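Side-chain contacts in probable hydrolase (Pseudomonas aeruginosa, PDB 7AL6), which is of unknown function but has an alpha/beta hydrolase fold and is probably a hydrolase, perhaps a lipolytic one: residues A[36-41]-A[168-173]; A[43-48]-A[178-183]; A[99-104]-A[264-269]. One frame throughout, in Å; residues are numbered along the deposited sequence.

Contact 1: residues A[36-41]-A[168-173]; sequences WLDNAM and EARMRG
Asp38 and Arg170 form a buried salt bridge that ties the loop between strands 28-33 and 53-58 to the last turn of helix 163-172. The evidence is one straight bond: Arg170 NH2 donates to Asp38 OD1 over 2.8 Å, with an N-H...O angle of 162°. The carboxylate and guanidinium planes lie only 13° apart, and the oxygen sits at the guanidinium edge, using its syn lone pair. The contact is single-ended: Asp38 OD2 is 3.8 Å from Arg170 NH2 and bonds His264 NE2, so the two carboxylate oxygens serve different partners. Arg170 reaches the loop because its CG stands anti to the backbone N (chi1 178°) and the chain then bends at chi2. Its NE takes up a second, indirect link: water 1 accepts from Arg170 NE at 2.9 Å and donates to Leu37 O at 2.8 Å, so one guanidinium edge is bound to the loop directly and through water. Two bonds from the same group would restrict its rotation. The result is a buried salt bridge and, beside it, a water link from the same guanidinium, joining a helix to a loop of an alpha/beta hydrolase fold, close to its putative catalytic triad.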
ATOM      1  N   TRP A  36      10.127   8.707  21.743  1.00 21.32           N
ATOM      2  CA  TRP A  36      10.572   7.762  20.698  1.00 29.81           C
ATOM      3  C   TRP A  36      10.504   6.324  21.251  1.00 29.66           C
ATOM      4  O   TRP A  36      10.969   6.132  22.358  1.00 23.83           O
ATOM      5  CB  TRP A  36      11.973   8.165  20.279  1.00 28.79           C
ATOM      6  CG  TRP A  36      12.596   7.372  19.185  1.00 26.72           C
ATOM      7  CD1 TRP A  36      12.238   7.337  17.880  1.00 34.28           C
ATOM      8  CD2 TRP A  36      13.809   6.626  19.282  1.00 32.20           C
ATOM      9  NE1 TRP A  36      13.109   6.567  17.172  1.00 35.78           N
ATOM     10  CE2 TRP A  36      14.070   6.098  18.011  1.00 38.05           C
ATOM     11  CE3 TRP A  36      14.648   6.275  20.342  1.00 42.79           C
ATOM     12  CZ2 TRP A  36      15.161   5.276  17.766  1.00 40.12           C
ATOM     13  CZ3 TRP A  36      15.724   5.464  20.100  1.00 41.56           C
ATOM     14  CH2 TRP A  36      15.976   4.975  18.826  1.00 44.04           C
ATOM     15  N   LEU A  37       9.869   5.395  20.536  1.00 28.83           N
ATOM     16  CA  LEU A  37       9.664   3.952  20.862  1.00 33.13           C
ATOM     17  C   LEU A  37       8.699   3.768  22.040  1.00 29.50           C
ATOM     18  O   LEU A  37       8.560   2.668  22.461  1.00 29.40           O
ATOM     19  CB  LEU A  37      10.977   3.201  21.102  1.00 34.58           C
ATOM     20  CG  LEU A  37      12.063   3.379  20.052  1.00 36.70           C
ATOM     21  CD1 LEU A  37      13.271   2.531  20.368  1.00 40.70           C
ATOM     22  CD2 LEU A  37      11.567   3.087  18.660  1.00 32.51           C
ATOM     23  N   ASP A  38       8.030   4.804  22.529  1.00 24.83           N
ATOM     24  CA  ASP A  38       6.996   4.636  23.538  1.00 22.38           C
ATOM     25  C   ASP A  38       5.634   4.576  22.840  1.00 19.85           C
ATOM     26  O   ASP A  38       5.572   4.201  21.670  1.00 25.16           O
ATOM     27  CB  ASP A  38       7.070   5.781  24.556  1.00 23.95           C
ATOM     28  CG  ASP A  38       8.346   5.736  25.388  1.00 32.60           C
ATOM     29  OD1 ASP A  38       8.996   4.670  25.386  1.00 30.54           O
ATOM     30  OD2 ASP A  38       8.684   6.757  26.037  1.00 31.02           O
ATOM     31  N   ASN A  39       4.570   4.948  23.547  1.00 23.94           N
ATOM     32  CA  ASN A  39       3.194   4.886  23.056  1.00 27.32           C
ATOM     33  C   ASN A  39       2.332   5.694  24.003  1.00 22.61           C
ATOM     34  O   ASN A  39       2.823   6.264  24.985  1.00 26.57           O
ATOM     35  CB  ASN A  39       2.700   3.443  22.935  1.00 20.28           C
ATOM     36  CG  ASN A  39       2.807   2.670  24.219  1.00 21.54           C
ATOM     37  OD1 ASN A  39       2.196   3.031  25.208  1.00 23.72           O
ATOM     38  ND2 ASN A  39       3.543   1.539  24.184  1.00 25.06           N
ATOM     39  N   ALA A  40       1.030   5.695  23.745  1.00 22.54           N
ATOM     40  CA  ALA A  40       0.128   6.541  24.512  1.00 22.42           C
ATOM     41  C   ALA A  40       0.077   6.172  25.991  1.00 25.60           C
ATOM     42  O   ALA A  40      -0.403   6.969  26.800  1.00 23.57           O
ATOM     43  CB  ALA A  40      -1.293   6.479  23.941  1.00 28.47           C
ATOM     44  N   MET A  41       0.474   4.976  26.375  1.00 22.40           N
ATOM     45  CA  MET A  41       0.490   4.668  27.802  0.70 26.68           C
ATOM     46  C   MET A  41       1.519   5.499  28.570  1.00 26.19           C
ATOM     47  O   MET A  41       1.467   5.538  29.799  1.00 27.49           O
ATOM     48  CB  MET A  41       0.799   3.186  28.033  0.70 26.73           C
ATOM     49  CG  MET A  41      -0.315   2.205  27.614  0.70 29.75           C
ATOM     50  SD  MET A  41      -1.794   2.398  28.615  0.70 33.63           S
ATOM     51  CE  MET A  41      -1.327   1.512  30.111  0.70 28.40           C
ATOM     52  N   GLU A 168      11.757  -6.271  31.483  1.00 48.55           N
ATOM     53  CA  GLU A 168      13.137  -6.014  31.876  1.00 48.76           C
ATOM     54  C   GLU A 168      13.983  -5.569  30.699  1.00 47.41           C
ATOM     55  O   GLU A 168      14.883  -4.742  30.867  1.00 51.36           O
ATOM     56  CB  GLU A 168      13.732  -7.266  32.536  1.00 56.14           C
ATOM     57  CG  GLU A 168      13.110  -7.543  33.904  1.00 61.96           C
ATOM     58  CD  GLU A 168      13.225  -8.994  34.358  1.00 74.69           C
ATOM     59  OE1 GLU A 168      12.402  -9.401  35.211  1.00 78.46           O
ATOM     60  OE2 GLU A 168      14.136  -9.711  33.883  1.00 66.48           O
ATOM     61  N   ALA A 169      13.700  -6.051  29.489  1.00 42.49           N
ATOM     62  CA  ALA A 169      14.463  -5.523  28.362  1.00 43.59           C
ATOM     63  C   ALA A 169      14.234  -4.016  28.189  1.00 47.66           C
ATOM     64  O   ALA A 169      15.130  -3.297  27.711  1.00 44.16           O
ATOM     65  CB  ALA A 169      14.120  -6.292  27.093  1.00 51.60           C
ATOM     66  N   ARG A 170      13.052  -3.515  28.588  1.00 39.25           N
ATOM     67  CA  ARG A 170      12.733  -2.091  28.419  1.00 49.21           C
ATOM     68  C   ARG A 170      13.308  -1.249  29.563  1.00 48.51           C
ATOM     69  O   ARG A 170      13.594  -0.069  29.371  1.00 43.82           O
ATOM     70  CB  ARG A 170      11.209  -1.896  28.312  1.00 39.25           C
ATOM     71  CG  ARG A 170      10.715  -0.443  28.173  1.00 37.91           C
ATOM     72  CD  ARG A 170      11.220   0.234  26.939  1.00 34.50           C
ATOM     73  NE  ARG A 170      10.780   1.639  26.824  1.00 41.63           N
ATOM     74  CZ  ARG A 170      11.434   2.666  27.368  1.00 49.08           C
ATOM     75  NH1 ARG A 170      12.553   2.443  28.060  1.00 49.09           N
ATOM     76  NH2 ARG A 170      10.987   3.910  27.220  1.00 39.35           N
ATOM     77  N   MET A 171      13.520  -1.842  30.742  1.00 53.99           N
ATOM     78  CA  MET A 171      14.157  -1.103  31.825  1.00 54.27           C
ATOM     79  C   MET A 171      15.626  -0.842  31.526  1.00 55.22           C
ATOM     80  O   MET A 171      16.144   0.239  31.816  1.00 60.96           O
ATOM     81  CB  MET A 171      14.001  -1.871  33.124  1.00 45.35           C
ATOM     82  CG  MET A 171      12.584  -1.910  33.572  1.00 37.86           C
ATOM     83  SD  MET A 171      12.295  -3.151  34.819  1.00 56.50           S
ATOM     84  CE  MET A 171      12.959  -2.224  36.227  1.00 56.49           C
ATOM     85  N   ARG A 172      16.309  -1.818  30.941  1.00 55.56           N
ATOM     86  CA  ARG A 172      17.706  -1.630  30.579  1.00 61.41           C
ATOM     87  C   ARG A 172      17.827  -0.695  29.389  1.00 74.79           C
ATOM     88  O   ARG A 172      18.755   0.122  29.314  1.00 89.84           O
ATOM     89  CB  ARG A 172      18.352  -2.983  30.251  1.00 71.49           C
ATOM     90  CG  ARG A 172      18.243  -4.069  31.349  1.00 74.72           C
ATOM     91  CD  ARG A 172      18.770  -5.430  30.830  1.00 75.18           C
ATOM     92  NE  ARG A 172      18.133  -5.784  29.555  1.00 87.40           N
ATOM     93  CZ  ARG A 172      18.407  -6.867  28.830  1.00 90.82           C
ATOM     94  NH1 ARG A 172      19.331  -7.731  29.233  1.00102.55           N
ATOM     95  NH2 ARG A 172      17.753  -7.078  27.690  1.00 74.12           N
ATOM     96  N   GLY A 173      16.892  -0.797  28.451  1.00 83.00           N
ATOM     97  CA  GLY A 173      17.010  -0.062  27.210  1.00 91.20           C
ATOM     98  C   GLY A 173      16.807   1.426  27.404  1.00 99.20           C
ATOM     99  O   GLY A 173      16.074   1.870  28.293  1.00 94.61           O
TER
HETATM  100  O   HOH W   1       8.512   1.659  25.081  1.00 34.10           O

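Contact 2: residues A[43-48]-A[178-183]; sequences FSRLAP and SREAAE
Arg45 NH2 donates to Glu180 OE1 at 2.8 Å, and the N-H...O angle of 172° makes this salt-bridge bond almost linear. The oxygen lies at the edge of the guanidinium, 5° out of its plane, and the two flat groups are turned by only 24°. OE1 offers its anti lone pair, the one directed away from its twin oxygen, so the carboxylate is met from its outer flank and a two-pronged pairing does not form. The other terminal nitrogen, Arg45 NH1, is 3.7 Å from Glu180 OE1; its partner is Glu270, in a second salt bridge, while Arg45 NE donates to the carbonyl oxygen of Leu267. All three guanidinium nitrogens are therefore engaged, which should fix the rotation of the group. Arg45 spans the gap with a chain extended from CG to NE, and it crosses the Glu180 side chain at about a right angle. NH2 lies alongside the root of that side chain, 3.3 Å from Glu180 CB; the extended acid chain carries the carboxylate past NH2, and OE1 is turned back to meet it. Beside it, Ser178 OG accepts from Ala181 N at 3.1 Å and caps the helix, while the same hydroxyl also bonds Asp268 O, setting this helix start against 265-268. Arg45 itself is buried, whereas Glu180 is exposed at the surface, so the bridge runs from the interior outward. It joins the loop after strand 28-33 to the capped first turn of helix 179-189, a loop-to-helix salt bridge beside an N-cap in an alpha/beta hydrolase fold.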
ATOM      1  N   PHE A  43       1.177   8.457  28.976  1.00 26.25           N
ATOM      2  CA  PHE A  43       0.274   9.400  29.673  1.00 23.99           C
ATOM      3  C   PHE A  43      -0.756   8.700  30.567  1.00 25.88           C
ATOM      4  O   PHE A  43      -1.644   9.363  31.040  1.00 26.47           O
ATOM      5  CB  PHE A  43      -0.364  10.325  28.640  1.00 26.37           C
ATOM      6  CG  PHE A  43       0.640  11.115  27.846  1.00 24.54           C
ATOM      7  CD1 PHE A  43       1.222  12.246  28.374  1.00 28.39           C
ATOM      8  CD2 PHE A  43       1.050  10.701  26.597  1.00 22.95           C
ATOM      9  CE1 PHE A  43       2.163  12.957  27.656  1.00 29.06           C
ATOM     10  CE2 PHE A  43       1.993  11.415  25.882  1.00 28.24           C
ATOM     11  CZ  PHE A  43       2.554  12.538  26.417  1.00 24.14           C
ATOM     12  N   SER A  44      -0.606   7.415  30.838  1.00 24.11           N
ATOM     13  CA  SER A  44      -1.591   6.613  31.609  1.00 31.37           C
ATOM     14  C   SER A  44      -1.763   7.161  33.030  1.00 33.45           C
ATOM     15  O   SER A  44      -2.843   7.105  33.523  1.00 30.17           O
ATOM     16  CB  SER A  44      -1.289   5.142  31.600  1.00 28.98           C
ATOM     17  OG  SER A  44      -0.014   4.856  32.103  1.00 31.26           O
ATOM     18  N   ARG A  45      -0.715   7.658  33.658  1.00 31.67           N
ATOM     19  CA  ARG A  45      -0.811   8.213  35.027  1.00 37.56           C
ATOM     20  C   ARG A  45      -1.206   9.699  34.993  1.00 31.32           C
ATOM     21  O   ARG A  45      -1.954  10.124  35.829  1.00 30.13           O
ATOM     22  CB  ARG A  45       0.525   8.084  35.751  1.00 31.31           C
ATOM     23  CG  ARG A  45       1.027   6.672  35.967  1.00 33.97           C
ATOM     24  CD  ARG A  45       2.063   6.731  37.056  1.00 35.26           C
ATOM     25  NE  ARG A  45       2.967   5.617  37.082  1.00 39.56           N
ATOM     26  CZ  ARG A  45       2.921   4.656  37.973  1.00 38.50           C
ATOM     27  NH1 ARG A  45       2.000   4.674  38.910  1.00 39.26           N
ATOM     28  NH2 ARG A  45       3.789   3.678  37.924  1.00 33.87           N
ATOM     29  N   LEU A  46      -0.611  10.465  34.094  1.00 33.32           N
ATOM     30  CA  LEU A  46      -0.790  11.931  34.001  1.00 27.26           C
ATOM     31  C   LEU A  46      -2.147  12.390  33.477  1.00 33.79           C
ATOM     32  O   LEU A  46      -2.768  13.147  34.152  1.00 26.39           O
ATOM     33  CB  LEU A  46       0.314  12.464  33.096  1.00 29.65           C
ATOM     34  CG  LEU A  46       0.292  13.963  32.877  1.00 27.60           C
ATOM     35  CD1 LEU A  46       0.128  14.677  34.194  1.00 29.08           C
ATOM     36  CD2 LEU A  46       1.536  14.414  32.154  1.00 32.64           C
ATOM     37  N   ALA A  47      -2.630  11.836  32.375  1.00 29.20           N
ATOM     38  CA  ALA A  47      -3.838  12.336  31.693  1.00 28.39           C
ATOM     39  C   ALA A  47      -5.045  12.262  32.619  1.00 33.25           C
ATOM     40  O   ALA A  47      -5.782  13.209  32.658  1.00 31.04           O
ATOM     41  CB  ALA A  47      -4.088  11.604  30.407  1.00 29.69           C
ATOM     42  N   PRO A  48      -5.302  11.198  33.392  1.00 29.64           N
ATOM     43  CA  PRO A  48      -6.473  11.152  34.243  1.00 30.78           C
ATOM     44  C   PRO A  48      -6.497  12.252  35.311  1.00 36.42           C
ATOM     45  O   PRO A  48      -7.525  12.545  35.764  1.00 35.60           O
ATOM     46  CB  PRO A  48      -6.398   9.779  34.910  1.00 34.58           C
ATOM     47  CG  PRO A  48      -5.546   8.984  33.999  1.00 34.41           C
ATOM     48  CD  PRO A  48      -4.544   9.972  33.456  1.00 32.55           C
ATOM     49  N   SER A 178      11.191   3.130  35.600  1.00 32.47           N
ATOM     50  CA  SER A 178      10.718   2.206  36.650  1.00 42.45           C
ATOM     51  C   SER A 178      10.075   0.948  36.041  1.00 52.36           C
ATOM     52  O   SER A 178       9.689   0.972  34.872  1.00 35.28           O
ATOM     53  CB  SER A 178       9.785   2.914  37.555  1.00 35.88           C
ATOM     54  OG  SER A 178       8.517   2.975  36.990  1.00 37.89           O
ATOM     55  N   ARG A 179       9.982  -0.127  36.823  1.00 37.53           N
ATOM     56  CA  ARG A 179       9.386  -1.413  36.392  1.00 45.02           C
ATOM     57  C   ARG A 179       7.929  -1.152  36.006  1.00 39.28           C
ATOM     58  O   ARG A 179       7.529  -1.630  34.969  1.00 33.15           O
ATOM     59  CB  ARG A 179       9.483  -2.486  37.481  1.00 43.62           C
ATOM     60  CG  ARG A 179       8.915  -3.837  37.068  1.00 48.88           C
ATOM     61  CD  ARG A 179       9.206  -4.996  38.012  1.00 57.76           C
ATOM     62  NE  ARG A 179      10.606  -5.367  38.022  1.00 61.59           N
ATOM     63  CZ  ARG A 179      11.181  -6.233  37.200  1.00 64.27           C
ATOM     64  NH1 ARG A 179      10.476  -6.883  36.293  1.00 60.19           N
ATOM     65  NH2 ARG A 179      12.472  -6.452  37.297  1.00 67.26           N
ATOM     66  N   GLU A 180       7.211  -0.363  36.794  1.00 29.82           N
ATOM     67  CA  GLU A 180       5.793  -0.035  36.549  1.00 33.81           C
ATOM     68  C   GLU A 180       5.665   0.740  35.237  1.00 38.97           C
ATOM     69  O   GLU A 180       4.753   0.454  34.512  1.00 40.89           O
ATOM     70  CB  GLU A 180       5.193   0.713  37.726  1.00 43.53           C
ATOM     71  CG  GLU A 180       4.913  -0.180  38.907  1.00 47.49           C
ATOM     72  CD  GLU A 180       4.146   0.488  40.025  1.00 55.20           C
ATOM     73  OE1 GLU A 180       3.903   1.680  39.937  1.00 50.49           O
ATOM     74  OE2 GLU A 180       3.801  -0.202  40.971  1.00 59.97           O
ATOM     75  N   ALA A 181       6.550   1.685  34.967  1.00 34.20           N
ATOM     76  CA  ALA A 181       6.562   2.404  33.705  1.00 36.32           C
ATOM     77  C   ALA A 181       6.716   1.442  32.535  1.00 38.08           C
ATOM     78  O   ALA A 181       5.978   1.527  31.541  1.00 30.50           O
ATOM     79  CB  ALA A 181       7.698   3.438  33.693  1.00 29.18           C
ATOM     80  N   ALA A 182       7.684   0.529  32.635  1.00 28.64           N
ATOM     81  CA  ALA A 182       7.945  -0.429  31.568  1.00 29.59           C
ATOM     82  C   ALA A 182       6.777  -1.385  31.372  1.00 34.81           C
ATOM     83  O   ALA A 182       6.400  -1.671  30.229  1.00 30.82           O
ATOM     84  CB  ALA A 182       9.243  -1.160  31.850  1.00 30.53           C
ATOM     85  N   GLU A 183       6.143  -1.819  32.471  1.00 27.46           N
ATOM     86  CA  GLU A 183       4.907  -2.594  32.390  1.00 37.03           C
ATOM     87  C   GLU A 183       3.799  -1.827  31.672  1.00 35.57           C
ATOM     88  O   GLU A 183       3.074  -2.398  30.847  1.00 34.43           O
ATOM     89  CB  GLU A 183       4.432  -2.988  33.806  1.00 31.21           C
ATOM     90  CG  GLU A 183       5.380  -3.981  34.477  1.00 43.14           C
ATOM     91  CD  GLU A 183       4.962  -4.422  35.883  1.00 49.92           C
ATOM     92  OE1 GLU A 183       3.944  -3.938  36.427  1.00 60.34           O
ATOM     93  OE2 GLU A 183       5.703  -5.250  36.448  1.00 59.53           O
TER

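Contact 3: residues A[99-104]-A[264-269]; sequences LGHSMG and HLHLDD
A cluster of three histidines packs beside the probable nucleophile elbow, the Gly100-Ser102-Gly104 turn between strand 96-101 and helix 103-114, where Ser102 has the positive phi expected of such a strained turn. His101, at the end of that strand, carries the contact with a ring wedged between partners. Its edge meets the face of His264: CE1 of His101 lies 3.5 Å from His264 NE2, the centroids are 4.7 Å apart and the planes stand at 61°, an edge-to-face pair. Over one face of the same ring sits His266, whose CE1 is 3.4 Å from His101 CD2; these planes make 47°, an oblique pairing. The opposite face of His101 is covered by CB of Ser102. His266 holds its CG between the backbone N and the carbonyl carbon (chi1 69°), bringing its ring over His101. No hydrogen bond links the three rings; each has a polar partner outside them: His101 NE2 with the carbonyl of His263, His264 through its bond to the loop aspartate Asp38, and His266 NE2 with Ser42. These bonds should limit how the rings can turn. Ser102 OG in turn bonds His263 NE2, consistent with a Ser-His-Asp triad completed by Asp126, as in alpha/beta hydrolases.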
ATOM      1  N   LEU A  99       0.624  18.519  24.518  1.00 24.12           N
ATOM      2  CA  LEU A  99       1.254  17.992  25.716  1.00 22.07           C
ATOM      3  C   LEU A  99       2.248  16.962  25.232  1.00 24.92           C
ATOM      4  O   LEU A  99       1.851  15.913  24.712  1.00 25.65           O
ATOM      5  CB  LEU A  99       0.213  17.385  26.643  1.00 21.92           C
ATOM      6  CG  LEU A  99       0.763  16.525  27.790  1.00 27.24           C
ATOM      7  CD1 LEU A  99       1.721  17.285  28.721  1.00 33.26           C
ATOM      8  CD2 LEU A  99      -0.411  15.918  28.610  1.00 29.60           C
ATOM      9  N   GLY A 100       3.522  17.252  25.325  1.00 21.70           N
ATOM     10  CA  GLY A 100       4.519  16.421  24.684  1.00 20.47           C
ATOM     11  C   GLY A 100       5.595  15.963  25.639  1.00 28.67           C
ATOM     12  O   GLY A 100       6.084  16.742  26.454  1.00 29.46           O
ATOM     13  N   HIS A 101       6.010  14.700  25.479  1.00 25.61           N
ATOM     14  CA  HIS A 101       7.096  14.123  26.254  1.00 28.14           C
ATOM     15  C   HIS A 101       8.249  13.780  25.324  1.00 26.24           C
ATOM     16  O   HIS A 101       8.072  13.081  24.315  1.00 24.82           O
ATOM     17  CB  HIS A 101       6.658  12.875  27.053  1.00 30.36           C
ATOM     18  CG  HIS A 101       7.807  12.202  27.744  1.00 30.04           C
ATOM     19  ND1 HIS A 101       8.261  10.951  27.396  1.00 26.46           N
ATOM     20  CD2 HIS A 101       8.627  12.637  28.725  1.00 25.92           C
ATOM     21  CE1 HIS A 101       9.315  10.645  28.127  1.00 37.66           C
ATOM     22  NE2 HIS A 101       9.555  11.652  28.947  1.00 29.93           N
ATOM     23  N   SER A 102       9.431  14.292  25.657  1.00 27.18           N
ATOM     24  CA  SER A 102      10.670  13.979  24.950  1.00 28.93           C
ATOM     25  C   SER A 102      10.540  14.225  23.450  1.00 32.72           C
ATOM     26  O   SER A 102      10.314  15.374  23.036  1.00 25.42           O
ATOM     27  CB  SER A 102      11.092  12.542  25.269  1.00 27.44           C
ATOM     28  OG  SER A 102      12.435  12.353  24.896  1.00 33.06           O
ATOM     29  N   MET A 103      10.747  13.206  22.607  1.00 23.22           N
ATOM     30  CA  MET A 103      10.517  13.410  21.168  1.00 27.25           C
ATOM     31  C   MET A 103       9.184  14.108  20.882  1.00 21.01           C
ATOM     32  O   MET A 103       9.054  14.878  19.914  1.00 23.78           O
ATOM     33  CB  MET A 103      10.530  12.077  20.402  1.00 25.20           C
ATOM     34  CG  MET A 103      10.449  12.265  18.879  1.00 26.66           C
ATOM     35  SD  MET A 103      10.397  10.695  17.932  1.00 26.46           S
ATOM     36  CE  MET A 103       8.756  10.130  18.420  1.00 24.24           C
ATOM     37  N   GLY A 104       8.160  13.772  21.650  1.00 22.16           N
ATOM     38  CA  GLY A 104       6.861  14.370  21.421  1.00 27.83           C
ATOM     39  C   GLY A 104       6.854  15.847  21.733  1.00 27.68           C
ATOM     40  O   GLY A 104       6.051  16.602  21.159  1.00 25.10           O
ATOM     41  N   HIS A 264      11.424   9.886  32.435  1.00 27.19           N
ATOM     42  CA  HIS A 264      10.021   9.478  32.426  1.00 33.44           C
ATOM     43  C   HIS A 264       9.338   9.780  33.735  1.00 31.00           C
ATOM     44  O   HIS A 264       8.460   9.027  34.158  1.00 30.12           O
ATOM     45  CB  HIS A 264       9.910   7.991  32.102  1.00 33.89           C
ATOM     46  CG  HIS A 264      10.097   7.680  30.651  1.00 26.67           C
ATOM     47  ND1 HIS A 264      11.333   7.671  30.043  1.00 32.12           N
ATOM     48  CD2 HIS A 264       9.191   7.390  29.678  1.00 31.17           C
ATOM     49  CE1 HIS A 264      11.190   7.370  28.762  1.00 32.68           C
ATOM     50  NE2 HIS A 264       9.897   7.205  28.515  1.00 30.79           N
ATOM     51  N   LEU A 265       9.665  10.919  34.375  1.00 29.88           N
ATOM     52  CA  LEU A 265       9.176  11.159  35.731  1.00 23.96           C
ATOM     53  C   LEU A 265       7.661  11.111  35.829  1.00 28.28           C
ATOM     54  O   LEU A 265       7.117  10.793  36.897  1.00 27.80           O
ATOM     55  CB  LEU A 265       9.699  12.497  36.266  1.00 36.07           C
ATOM     56  CG  LEU A 265       9.032  13.768  35.764  1.00 33.98           C
ATOM     57  CD1 LEU A 265       9.544  14.954  36.622  1.00 29.31           C
ATOM     58  CD2 LEU A 265       9.315  14.026  34.286  1.00 26.80           C
ATOM     59  N   HIS A 266       6.958  11.502  34.776  1.00 28.06           N
ATOM     60  CA  HIS A 266       5.476  11.540  34.708  1.00 24.58           C
ATOM     61  C   HIS A 266       4.886  10.127  34.705  1.00 25.56           C
ATOM     62  O   HIS A 266       3.744  10.009  34.999  1.00 27.06           O
ATOM     63  CB  HIS A 266       5.000  12.333  33.491  1.00 28.77           C
ATOM     64  CG  HIS A 266       5.295  11.652  32.212  1.00 21.89           C
ATOM     65  ND1 HIS A 266       6.546  11.431  31.793  1.00 29.01           N
ATOM     66  CD2 HIS A 266       4.499  11.120  31.283  1.00 27.65           C
ATOM     67  CE1 HIS A 266       6.516  10.810  30.647  1.00 32.25           C
ATOM     68  NE2 HIS A 266       5.287  10.618  30.317  1.00 25.20           N
ATOM     69  N   LEU A 267       5.638   9.132  34.263  1.00 25.18           N
ATOM     70  CA  LEU A 267       5.169   7.727  34.189  1.00 32.97           C
ATOM     71  C   LEU A 267       5.799   6.803  35.240  1.00 33.26           C
ATOM     72  O   LEU A 267       5.142   5.857  35.615  1.00 30.38           O
ATOM     73  CB  LEU A 267       5.492   7.213  32.793  1.00 25.97           C
ATOM     74  CG  LEU A 267       5.118   5.766  32.523  1.00 28.64           C
ATOM     75  CD1 LEU A 267       3.625   5.619  32.433  1.00 28.37           C
ATOM     76  CD2 LEU A 267       5.791   5.270  31.274  1.00 23.94           C
ATOM     77  N   ASP A 268       6.971   7.134  35.768  1.00 31.24           N
ATOM     78  CA  ASP A 268       7.733   6.246  36.672  1.00 31.20           C
ATOM     79  C   ASP A 268       6.920   5.908  37.912  1.00 30.67           C
ATOM     80  O   ASP A 268       6.891   4.773  38.264  1.00 35.82           O
ATOM     81  CB  ASP A 268       9.059   6.867  37.082  1.00 30.61           C
ATOM     82  CG  ASP A 268      10.101   6.705  36.016  1.00 35.09           C
ATOM     83  OD1 ASP A 268       9.996   5.759  35.288  1.00 35.46           O
ATOM     84  OD2 ASP A 268      10.944   7.545  35.908  1.00 33.11           O
ATOM     85  N   ASP A 269       6.228   6.860  38.499  1.00 34.28           N
ATOM     86  CA  ASP A 269       5.514   6.586  39.730  1.00 30.04           C
ATOM     87  C   ASP A 269       4.423   7.620  39.915  1.00 29.86           C
ATOM     88  O   ASP A 269       4.338   8.614  39.191  1.00 35.15           O
ATOM     89  CB  ASP A 269       6.458   6.579  40.948  1.00 39.09           C
ATOM     90  CG  ASP A 269       7.304   7.837  41.037  1.00 41.64           C
ATOM     91  OD1 ASP A 269       6.760   8.957  40.855  1.00 38.08           O
ATOM     92  OD2 ASP A 269       8.519   7.695  41.249  1.00 48.35           O
TER

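Overall arrangement
The three contacts lie close together: centres of contacts 1 and 2 are about 11 Å apart, 1 and 3 about 11 Å, and 2 and 3 about 9 Å. In each, an earlier segment meets one far along the chain, and the spans alternate: 36-41, 43-48 and 99-104 come first, then 168-173, 178-183 and 264-269. Contacts 1 and 2 share the loop after strand 28-33 and pair it with the consecutive helices 163-172 and 179-189, whereas contact 3 joins strand 96-101 of the central sheet to His264 and the short, weakly bonded helix 265-268. Contacts 1 and 3 lie near the putative catalytic site, while contact 2 ties the same loop to helix 179-189 farther out.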